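Local coordinates for major extracellular endoglucanase (Xanthomonas campestris pv. campestris, PDB 4TUF), which cuts internal beta-1,4-glucosidic linkages in cellulose, lichenin and cereal beta-glucans through this glycosyl hydrolase family 5 catalytic domain, at residues Tyr1-Asn4 with Gln8-Asp11; Ala183-Ala188 with Asn225-Arg230. One frame throughout, in Å; residues are numbered along the deposited sequence.

Interaction 1 of 2, residues Tyr1-Asn4 with Gln8-Asp11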
ATOM      1  N   TYR A   1       9.611   7.462 -13.441  1.00 45.11           N
ATOM      2  CA  TYR A   1       8.417   8.177 -12.993  1.00 44.74           C
ATOM      3  C   TYR A   1       8.785   9.409 -12.185  1.00 49.26           C
ATOM      4  O   TYR A   1       9.908   9.523 -11.685  1.00 55.96           O
ATOM      5  CB  TYR A   1       7.516   7.254 -12.169  1.00 37.90           C
ATOM      6  CG  TYR A   1       7.099   6.023 -12.935  1.00 46.35           C
ATOM      7  CD1 TYR A   1       5.974   6.039 -13.752  1.00 43.71           C
ATOM      8  CD2 TYR A   1       7.843   4.848 -12.860  1.00 44.80           C
ATOM      9  CE1 TYR A   1       5.594   4.921 -14.463  1.00 42.23           C
ATOM     10  CE2 TYR A   1       7.470   3.724 -13.566  1.00 45.21           C
ATOM     11  CZ  TYR A   1       6.346   3.766 -14.366  1.00 47.91           C
ATOM     12  OH  TYR A   1       5.971   2.652 -15.079  1.00 53.39           O
ATOM     13  N   SER A   2       7.838  10.333 -12.062  1.00 45.67           N
ATOM     14  CA  SER A   2       8.076  11.570 -11.330  1.00 47.83           C
ATOM     15  C   SER A   2       6.780  12.254 -10.933  1.00 49.47           C
ATOM     16  O   SER A   2       5.696  11.853 -11.358  1.00 49.59           O
ATOM     17  CB  SER A   2       8.931  12.530 -12.162  1.00 48.09           C
ATOM     18  OG  SER A   2       8.373  12.717 -13.451  1.00 50.01           O
ATOM     19  N   ILE A   3       6.903  13.289 -10.107  1.00 48.32           N
ATOM     20  CA  ILE A   3       5.758  14.099  -9.712  1.00 44.77           C
ATOM     21  C   ILE A   3       5.874  15.504 -10.305  1.00 44.86           C
ATOM     22  O   ILE A   3       6.810  16.233  -9.986  1.00 51.06           O
ATOM     23  CB  ILE A   3       5.641  14.205  -8.175  1.00 42.99           C
ATOM     24  CG1 ILE A   3       5.790  12.830  -7.520  1.00 38.28           C
ATOM     25  CG2 ILE A   3       4.319  14.847  -7.787  1.00 44.33           C
ATOM     26  CD1 ILE A   3       4.752  11.818  -7.963  1.00 29.77           C
ATOM     27  N   ASN A   4       4.937  15.886 -11.168  1.00 43.84           N
ATOM     28  CA  ASN A   4       4.975  17.228 -11.741  1.00 49.35           C
ATOM     29  C   ASN A   4       4.416  18.269 -10.773  1.00 57.55           C
ATOM     30  O   ASN A   4       3.929  17.924  -9.698  1.00 58.84           O
ATOM     31  CB  ASN A   4       4.227  17.277 -13.080  1.00 46.90           C
ATOM     32  CG  ASN A   4       2.748  16.943 -12.956  1.00 54.36           C
ATOM     33  OD1 ASN A   4       2.143  17.078 -11.889  1.00 54.73           O
ATOM     34  ND2 ASN A   4       2.151  16.516 -14.070  1.00 53.00           N
ATOM     35  N   GLN A   8       0.850  15.360  -9.966  1.00 49.22           N
ATOM     36  CA  GLN A   8       0.470  14.217 -10.787  1.00 49.08           C
ATOM     37  C   GLN A   8       1.665  13.303 -11.027  1.00 48.63           C
ATOM     38  O   GLN A   8       2.799  13.769 -11.129  1.00 54.17           O
ATOM     39  CB  GLN A   8      -0.091  14.674 -12.133  1.00 50.79           C
ATOM     40  CG  GLN A   8      -1.430  15.368 -12.074  1.00 53.04           C
ATOM     41  CD  GLN A   8      -1.754  16.073 -13.377  1.00 57.59           C
ATOM     42  OE1 GLN A   8      -0.858  16.531 -14.084  1.00 53.79           O
ATOM     43  NE2 GLN A   8      -3.038  16.160 -13.704  1.00 62.61           N
ATOM     44  N   ILE A   9       1.403  12.005 -11.119  1.00 45.47           N
ATOM     45  CA  ILE A   9       2.429  11.033 -11.480  1.00 42.20           C
ATOM     46  C   ILE A   9       2.562  10.954 -12.987  1.00 50.30           C
ATOM     47  O   ILE A   9       1.586  10.658 -13.677  1.00 57.98           O
ATOM     48  CB  ILE A   9       2.102   9.632 -10.951  1.00 37.21           C
ATOM     49  CG1 ILE A   9       1.847   9.674  -9.447  1.00 34.93           C
ATOM     50  CG2 ILE A   9       3.224   8.663 -11.285  1.00 35.23           C
ATOM     51  CD1 ILE A   9       1.180   8.435  -8.925  1.00 32.30           C
ATOM     52  N   VAL A  10       3.757  11.217 -13.506  1.00 48.28           N
ATOM     53  CA  VAL A  10       3.990  11.064 -14.940  1.00 46.48           C
ATOM     54  C   VAL A  10       5.030   9.970 -15.173  1.00 46.72           C
ATOM     55  O   VAL A  10       5.842   9.684 -14.293  1.00 48.21           O
ATOM     56  CB  VAL A  10       4.433  12.395 -15.597  1.00 41.50           C
ATOM     57  CG1 VAL A  10       3.677  13.553 -14.981  1.00 38.85           C
ATOM     58  CG2 VAL A  10       5.916  12.612 -15.446  1.00 43.25           C
ATOM     59  N   ASP A  11       4.983   9.337 -16.341  1.00 48.98           N
ATOM     60  CA  ASP A  11       5.927   8.268 -16.656  1.00 55.47           C
ATOM     61  C   ASP A  11       7.126   8.821 -17.412  1.00 66.68           C
ATOM     62  O   ASP A  11       7.324  10.036 -17.460  1.00 72.78           O
ATOM     63  CB  ASP A  11       5.248   7.151 -17.463  1.00 61.02           C
ATOM     64  CG  ASP A  11       4.463   7.669 -18.664  1.00 67.69           C
ATOM     65  OD1 ASP A  11       4.766   8.766 -19.181  1.00 72.91           O
ATOM     66  OD2 ASP A  11       3.535   6.961 -19.105  1.00 69.70           O
TER

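Interaction 2 of 2, residues Ala183-Ala188 with Asn225-Arg230. With 2HP (dihydrogenphosphate ion), chain F.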
ATOM      1  N   ALA A 183      18.713   5.619  -0.194  1.00 27.55           N
ATOM      2  CA  ALA A 183      19.166   4.292  -0.591  1.00 26.04           C
ATOM      3  C   ALA A 183      18.523   3.848  -1.902  1.00 37.58           C
ATOM      4  O   ALA A 183      19.216   3.421  -2.828  1.00 40.40           O
ATOM      5  CB  ALA A 183      18.873   3.281   0.508  1.00 25.96           C
ATOM      6  N   VAL A 184      17.199   3.954  -1.978  1.00 32.12           N
ATOM      7  CA  VAL A 184      16.473   3.536  -3.171  1.00 32.62           C
ATOM      8  C   VAL A 184      16.841   4.376  -4.397  1.00 37.93           C
ATOM      9  O   VAL A 184      17.075   3.832  -5.473  1.00 46.42           O
ATOM     10  CB  VAL A 184      14.951   3.597  -2.948  1.00 34.25           C
ATOM     11  CG1 VAL A 184      14.207   3.383  -4.258  1.00 31.65           C
ATOM     12  CG2 VAL A 184      14.529   2.560  -1.925  1.00 24.83           C
ATOM     13  N   LEU A 185      16.912   5.696  -4.236  1.00 35.16           N
ATOM     14  CA  LEU A 185      17.145   6.578  -5.382  1.00 37.86           C
ATOM     15  C   LEU A 185      18.591   6.524  -5.879  1.00 41.94           C
ATOM     16  O   LEU A 185      18.886   6.905  -7.011  1.00 39.79           O
ATOM     17  CB  LEU A 185      16.765   8.021  -5.039  1.00 30.16           C
ATOM     18  CG  LEU A 185      15.272   8.323  -4.860  1.00 34.25           C
ATOM     19  CD1 LEU A 185      15.042   9.814  -4.627  1.00 26.53           C
ATOM     20  CD2 LEU A 185      14.463   7.836  -6.056  1.00 36.79           C
ATOM     21  N   ALA A 186      19.496   6.048  -5.037  1.00 42.96           N
ATOM     22  CA  ALA A 186      20.885   5.899  -5.451  1.00 41.54           C
ATOM     23  C   ALA A 186      20.999   4.786  -6.480  1.00 45.30           C
ATOM     24  O   ALA A 186      21.917   4.778  -7.299  1.00 49.05           O
ATOM     25  CB  ALA A 186      21.773   5.607  -4.253  1.00 29.47           C
ATOM     26  N   VAL A 187      20.056   3.848  -6.427  1.00 43.64           N
ATOM     27  CA  VAL A 187      20.092   2.665  -7.275  1.00 38.21           C
ATOM     28  C   VAL A 187      19.054   2.751  -8.383  1.00 40.30           C
ATOM     29  O   VAL A 187      19.300   2.332  -9.511  1.00 43.08           O
ATOM     30  CB  VAL A 187      19.843   1.383  -6.464  1.00 39.63           C
ATOM     31  CG1 VAL A 187      20.061   0.173  -7.330  1.00 48.06           C
ATOM     32  CG2 VAL A 187      20.766   1.328  -5.270  1.00 43.56           C
ATOM     33  N   ALA A 188      17.888   3.287  -8.041  1.00 44.49           N
ATOM     34  CA  ALA A 188      16.781   3.435  -8.983  1.00 43.50           C
ATOM     35  C   ALA A 188      16.267   4.871  -8.955  1.00 44.52           C
ATOM     36  O   ALA A 188      15.249   5.155  -8.329  1.00 45.49           O
ATOM     37  CB  ALA A 188      15.663   2.457  -8.648  1.00 30.78           C
ATOM     38  N   ASN A 225      13.070  15.435   3.735  1.00 40.12           N
ATOM     39  CA  ASN A 225      14.187  15.678   2.833  1.00 38.23           C
ATOM     40  C   ASN A 225      14.226  14.608   1.745  1.00 46.46           C
ATOM     41  O   ASN A 225      15.165  13.812   1.661  1.00 48.15           O
ATOM     42  CB  ASN A 225      15.502  15.714   3.601  1.00 44.13           C
ATOM     43  CG  ASN A 225      16.647  16.237   2.765  1.00 52.30           C
ATOM     44  OD1 ASN A 225      16.451  16.691   1.636  1.00 58.17           O
ATOM     45  ND2 ASN A 225      17.851  16.188   3.318  1.00 52.04           N
ATOM     46  N   ILE A 226      13.171  14.593   0.937  1.00 41.62           N
ATOM     47  CA  ILE A 226      12.995  13.669  -0.173  1.00 29.44           C
ATOM     48  C   ILE A 226      12.609  14.515  -1.381  1.00 32.33           C
ATOM     49  O   ILE A 226      11.774  15.413  -1.246  1.00 41.45           O
ATOM     50  CB  ILE A 226      11.899  12.618   0.128  1.00 29.88           C
ATOM     51  CG1 ILE A 226      12.276  11.777   1.345  1.00 30.98           C
ATOM     52  CG2 ILE A 226      11.636  11.709  -1.075  1.00 26.50           C
ATOM     53  CD1 ILE A 226      11.264  10.688   1.652  1.00 30.93           C
ATOM     54  N   PRO A 227      13.218  14.254  -2.554  1.00 32.74           N
ATOM     55  CA  PRO A 227      12.966  15.092  -3.738  1.00 30.63           C
ATOM     56  C   PRO A 227      11.480  15.272  -4.029  1.00 37.38           C
ATOM     57  O   PRO A 227      10.727  14.303  -4.004  1.00 39.36           O
ATOM     58  CB  PRO A 227      13.654  14.320  -4.867  1.00 27.73           C
ATOM     59  CG  PRO A 227      14.755  13.577  -4.187  1.00 29.60           C
ATOM     60  CD  PRO A 227      14.211  13.196  -2.830  1.00 33.08           C
ATOM     61  N   ALA A 228      11.072  16.509  -4.289  1.00 46.19           N
ATOM     62  CA  ALA A 228       9.670  16.827  -4.525  1.00 43.82           C
ATOM     63  C   ALA A 228       9.105  16.029  -5.692  1.00 46.10           C
ATOM     64  O   ALA A 228       7.930  15.656  -5.685  1.00 47.33           O
ATOM     65  CB  ALA A 228       9.499  18.323  -4.777  1.00 35.65           C
ATOM     66  N   ASN A 229       9.947  15.760  -6.686  1.00 48.30           N
ATOM     67  CA  ASN A 229       9.492  15.066  -7.885  1.00 48.63           C
ATOM     68  C   ASN A 229       9.601  13.538  -7.784  1.00 44.02           C
ATOM     69  O   ASN A 229       9.552  12.843  -8.801  1.00 39.81           O
ATOM     70  CB  ASN A 229      10.252  15.575  -9.118  1.00 39.45           C
ATOM     71  CG  ASN A 229      11.756  15.364  -9.028  1.00 41.27           C
ATOM     72  OD1 ASN A 229      12.253  14.606  -8.189  1.00 45.37           O
ATOM     73  ND2 ASN A 229      12.491  16.029  -9.914  1.00 36.28           N
ATOM     74  N   ARG A 230       9.737  13.024  -6.562  1.00 32.92           N
ATOM     75  CA  ARG A 230       9.676  11.581  -6.330  1.00 33.14           C
ATOM     76  C   ARG A 230       8.770  11.220  -5.162  1.00 36.97           C
ATOM     77  O   ARG A 230       8.333  10.075  -5.048  1.00 41.70           O
ATOM     78  CB  ARG A 230      11.068  11.007  -6.067  1.00 30.97           C
ATOM     79  CG  ARG A 230      12.018  11.089  -7.237  1.00 29.35           C
ATOM     80  CD  ARG A 230      11.495  10.343  -8.432  1.00 29.72           C
ATOM     81  NE  ARG A 230      12.482  10.332  -9.504  1.00 37.90           N
ATOM     82  CZ  ARG A 230      12.601  11.292 -10.411  1.00 38.75           C
ATOM     83  NH1 ARG A 230      13.532  11.210 -11.344  1.00 35.26           N
ATOM     84  NH2 ARG A 230      11.789  12.335 -10.379  1.00 51.33           N
TER
HETATM   85  P   2HP F 402      12.746  14.157 -13.625  1.00110.12           P
HETATM   86  O1  2HP F 402      13.069  15.234 -14.635  1.00111.29           O
HETATM   87  O2  2HP F 402      11.639  14.646 -12.722  1.00111.57           O
HETATM   88  O3  2HP F 402      12.294  12.904 -14.340  1.00111.00           O
HETATM   89  O4  2HP F 402      13.978  13.850 -12.806  1.00107.04           O

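Interaction 1 of 2, residues Tyr1-Asn4 with Gln8-Asp11
Ser2 and Val10 form an antiparallel hydrogen-bonded pair. Ser2 N donates to Val10 O at 3.1 Å, and Val10 N returns a bond to Ser2 O at 3.0 Å. The next rung is Asn4 N to Gln8 O, 3.0 Å. Asn4 and Gln8 also meet through their side chains. Asn4 ND2 donates to Gln8 OE1 at 3.0 Å, in that carbonyl's plane and on a lone pair. Asn4 OD1 accepts from Gln8 N at 2.9 Å, with the donor well above its carbonyl plane. The two amides are turned 44° apart. Asn4 CG stands between its backbone N and carbonyl carbon (chi1 62°), which turns the amide toward Gln8. Ser6 N, in the turn, is a second donor to Asn4 OD1. Ile3 and Ile9 form the non-hydrogen-bonded pair and lie side by side, CD1 of Ile3 3.9 Å from CG1 of Ile9. Both rest on Leu192. At the other end the Tyr1 ring runs past Asp11, its CE1 3.8 Å from Asp11 CB. Tyr1 OH bonds to Pro147 O, while Asp11 OD1 accepts from Gly14 N and Lys15 N. This is a short N-terminal beta hairpin, continued antiparallel by strand 16-23, the first strand of the TIM barrel.

Interaction 2 of 2, residues Ala183-Ala188 with Asn225-Arg230
Leu185 and Pro227 reach toward each other, and the leucine methyl CD1 meets the proline ring at CG, 3.8 Å away, with CD of Pro227 nearly as close. The same methyl also approaches Arg230 CG at 4.2 Å, so one branch of the leucine covers both loop residues. Leu185 reaches them with an extended end (chi2 -176°), which carries CD1 outward from the helix. The contact is small and wholly apolar. It joins helix 173-187 of the TIM barrel to the loop that leads into strand 231-238. Leu185 and Val184 also touch Ile193, packing the helix onto strand 192-195. Beyond CG, Arg230 turns away from the leucine. Its chain bends at chi2 (-60°) and carries the guanidinium to a bound dihydrogenphosphate ion, whose phosphorus lies at the edge of the group, in its plane. NH1 of Arg230 donates to O4 of the ion at 3.1 Å. NH2 of Arg230 donates to O2 of the ion at 3.3 Å. Arg230 NH2 also donates to Asn229 O, at 2.8 Å. That last bond comes from above the carbonyl plane, although the oxygen itself lies in the guanidinium plane. Pro189 O accepts from Arg230 NE, so several partners fix the rotation of the group. Asn229 ND2 stands 3.2 Å from O2 of the ion.

Interaction 1 comes first in the chain, and both segments of interaction 2 follow it. Their centres are 13 Å apart, each about 18 Å from the centre of the chain. They touch directly. Ile3 N probably donates a hydrogen bond to Asn229 O, 3.0 Å away, and Ser2 CB packs against Arg230 NH2. Ser2, Asn229 and Arg230 line one dihydrogenphosphate pocket, so the ion is shared between the hairpin and the loop. The hairpin is the antiparallel end of the sheet that forms the barrel. It packs on Leu192 of strand 192-195, which helix 173-187 and the loop of interaction 2 also touch. Both contacts lie away from Glu157 and Glu278, the probable proton donor and nucleophile.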